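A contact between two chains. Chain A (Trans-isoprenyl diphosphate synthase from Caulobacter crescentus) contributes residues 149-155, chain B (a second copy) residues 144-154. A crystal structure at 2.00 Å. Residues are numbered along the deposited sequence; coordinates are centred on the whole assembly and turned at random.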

# COMPACT_ATOMS: atom_id res chain seq x y z
N SER A 149 18.84 6.84 5.70
CA SER A 149 19.35 5.55 6.17
C SER A 149 18.80 4.40 5.32
O SER A 149 17.67 3.95 5.51
CB SER A 149 19.04 5.34 7.65
OG SER A 149 19.49 4.05 8.04
N MET A 150 19.59 3.95 4.36
CA MET A 150 19.15 2.89 3.46
C MET A 150 18.95 1.56 4.18
O MET A 150 18.03 0.80 3.85
CB MET A 150 20.07 2.73 2.24
CG MET A 150 19.51 1.79 1.17
SD MET A 150 18.19 2.51 0.16
CE MET A 150 16.74 2.01 0.89
N LYS A 151 19.76 1.30 5.20
CA LYS A 151 19.59 0.11 6.02
C LYS A 151 18.26 0.12 6.76
O LYS A 151 17.58 -0.89 6.77
CB LYS A 151 20.76 -0.06 7.00
CG LYS A 151 21.44 -1.44 6.96
CD LYS A 151 20.49 -2.62 7.22
CE LYS A 151 21.22 -3.97 7.18
NZ LYS A 151 20.33 -5.11 7.58
N ALA A 152 17.88 1.25 7.34
CA ALA A 152 16.60 1.34 8.02
C ALA A 152 15.43 1.10 7.06
O ALA A 152 14.50 0.38 7.40
CB ALA A 152 16.45 2.68 8.72
N LEU A 153 15.49 1.69 5.87
CA LEU A 153 14.43 1.50 4.88
C LEU A 153 14.32 0.03 4.48
O LEU A 153 13.22 -0.50 4.32
CB LEU A 153 14.70 2.36 3.65
CG LEU A 153 14.14 3.78 3.68
CD1 LEU A 153 15.22 4.79 3.34
CD2 LEU A 153 12.95 3.92 2.74
N GLU A 154 15.47 -0.62 4.33
CA GLU A 154 15.54 -2.03 3.97
C GLU A 154 14.83 -2.86 5.01
O GLU A 154 13.96 -3.67 4.68
CB GLU A 154 16.99 -2.48 3.83
CG GLU A 154 17.14 -3.81 3.11
CD GLU A 154 17.47 -4.96 4.04
OE1 GLU A 154 18.64 -5.02 4.48
OE2 GLU A 154 16.58 -5.82 4.28
N ILE A 155 15.18 -2.61 6.28
CA ILE A 155 14.58 -3.31 7.41
C ILE A 155 13.06 -3.15 7.44
O ILE A 155 12.31 -4.13 7.60
CB ILE A 155 15.22 -2.84 8.76
CG1 ILE A 155 16.66 -3.36 8.90
CG2 ILE A 155 14.40 -3.26 9.96
CD1 ILE A 155 17.44 -2.56 9.97
N MET B 144 13.33 -1.34 -4.86
CA MET B 144 13.97 -0.04 -4.91
C MET B 144 15.15 0.07 -3.99
O MET B 144 16.17 0.61 -4.39
CB MET B 144 12.97 1.04 -4.62
CG MET B 144 12.02 1.13 -5.77
SD MET B 144 11.07 2.61 -5.77
CE MET B 144 10.02 2.33 -4.35
N VAL B 145 15.02 -0.49 -2.79
CA VAL B 145 16.13 -0.59 -1.85
C VAL B 145 17.37 -1.25 -2.48
O VAL B 145 18.51 -0.77 -2.32
CB VAL B 145 15.70 -1.32 -0.55
CG1 VAL B 145 16.90 -1.72 0.25
CG2 VAL B 145 14.77 -0.42 0.31
N GLU B 146 17.14 -2.34 -3.22
CA GLU B 146 18.23 -3.06 -3.90
C GLU B 146 19.04 -2.20 -4.88
O GLU B 146 20.24 -2.43 -5.05
CB GLU B 146 17.71 -4.28 -4.65
CG GLU B 146 17.34 -5.47 -3.77
CD GLU B 146 16.54 -6.53 -4.51
OE1 GLU B 146 15.61 -7.08 -3.90
OE2 GLU B 146 16.85 -6.82 -5.70
N THR B 147 18.39 -1.24 -5.53
CA THR B 147 19.08 -0.36 -6.48
C THR B 147 20.02 0.63 -5.78
O THR B 147 20.89 1.21 -6.44
CB THR B 147 18.10 0.46 -7.33
OG1 THR B 147 17.61 1.56 -6.55
CG2 THR B 147 16.92 -0.39 -7.77
N ASN B 148 19.80 0.85 -4.48
CA ASN B 148 20.59 1.82 -3.69
C ASN B 148 20.44 3.27 -4.16
O ASN B 148 21.28 4.12 -3.87
CB ASN B 148 22.08 1.43 -3.66
CG ASN B 148 22.57 1.13 -2.28
OD1 ASN B 148 22.04 1.64 -1.28
ND2 ASN B 148 23.59 0.30 -2.21
N SER B 149 19.38 3.57 -4.88
CA SER B 149 19.15 4.93 -5.30
C SER B 149 18.14 5.58 -4.39
O SER B 149 16.92 5.36 -4.49
CB SER B 149 18.73 5.03 -6.76
OG SER B 149 18.43 6.39 -7.04
N MET B 150 18.67 6.37 -3.47
CA MET B 150 17.82 7.04 -2.49
C MET B 150 16.90 8.07 -3.14
O MET B 150 15.74 8.23 -2.72
CB MET B 150 18.65 7.63 -1.34
CG MET B 150 17.79 8.17 -0.19
SD MET B 150 16.84 7.01 0.84
CE MET B 150 16.49 5.58 -0.12
N LYS B 151 17.39 8.71 -4.19
CA LYS B 151 16.59 9.67 -4.94
C LYS B 151 15.44 8.96 -5.65
O LYS B 151 14.29 9.41 -5.59
CB LYS B 151 17.48 10.48 -5.91
CG LYS B 151 16.74 11.54 -6.73
CD LYS B 151 16.23 12.71 -5.89
CE LYS B 151 15.63 13.79 -6.80
NZ LYS B 151 15.33 15.08 -6.10
N ALA B 152 15.71 7.82 -6.28
CA ALA B 152 14.63 7.13 -6.98
C ALA B 152 13.59 6.64 -5.98
O ALA B 152 12.39 6.65 -6.26
CB ALA B 152 15.16 5.99 -7.83
N LEU B 153 14.05 6.22 -4.81
CA LEU B 153 13.14 5.80 -3.75
C LEU B 153 12.26 6.95 -3.21
O LEU B 153 11.07 6.76 -2.97
CB LEU B 153 13.90 5.13 -2.61
CG LEU B 153 13.12 4.00 -1.97
CD1 LEU B 153 14.06 2.91 -1.51
CD2 LEU B 153 12.30 4.50 -0.79
N GLU B 154 12.83 8.13 -3.04
CA GLU B 154 12.05 9.31 -2.61
C GLU B 154 10.99 9.67 -3.65
O GLU B 154 9.85 10.01 -3.31
CB GLU B 154 12.99 10.49 -2.36
CG GLU B 154 12.36 11.87 -2.36
CD GLU B 154 13.36 12.89 -2.84
OE1 GLU B 154 13.25 13.33 -4.01
OE2 GLU B 154 14.30 13.21 -2.08

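The contact between the two stretches is apolar: no hydrogen bond or salt bridge crosses it, and 354 Å² of surface is buried, both sides summed. A:Met150 contributes the largest share. With chi1 t and chi2 p, its unbranched side chain reaches between several partners, bringing CE to 3.2 Å from B:Val145 CG2, a tight approach, and to 3.7 Å from B:Leu153 CD1, while its SD lies 3.5 Å from B:Met150 CE. B:Met150 starts sideways from its CA, but its flexible chain brings the end nearer, and its SD packs 3.7 Å from A:Leu153 CD1. A:Leu153 CD2 also lies 3.6 Å from B:Leu153 CD2. Compact and beta-branched, B:Val145 fits where the backbones come closest, its CA 6.0 Å from A:Glu154 CA.

Two polar residues border this cluster. A:Glu154 does so through carbon, its aliphatic CG 3.6 Å from B:Val145 CG1 while its end leads away; B:Asn148 does so through its carbonyl oxygen, OD1 lying 3.5 Å from A:Met150 CG.

Within each chain, a capping hydrogen bond closes the start of the helix. A:Ser149 OG accepts from A:Ala152 N at 3.3 Å and B:Ser149 OG from B:Ala152 N at 3.2 Å; in both serines, the CA-to-CB bond points away from the partner. A:Lys151 and B:Lys151 likewise stay outside the contact, pairing in salt bridges with A:Glu154 and B:Glu154, respectively.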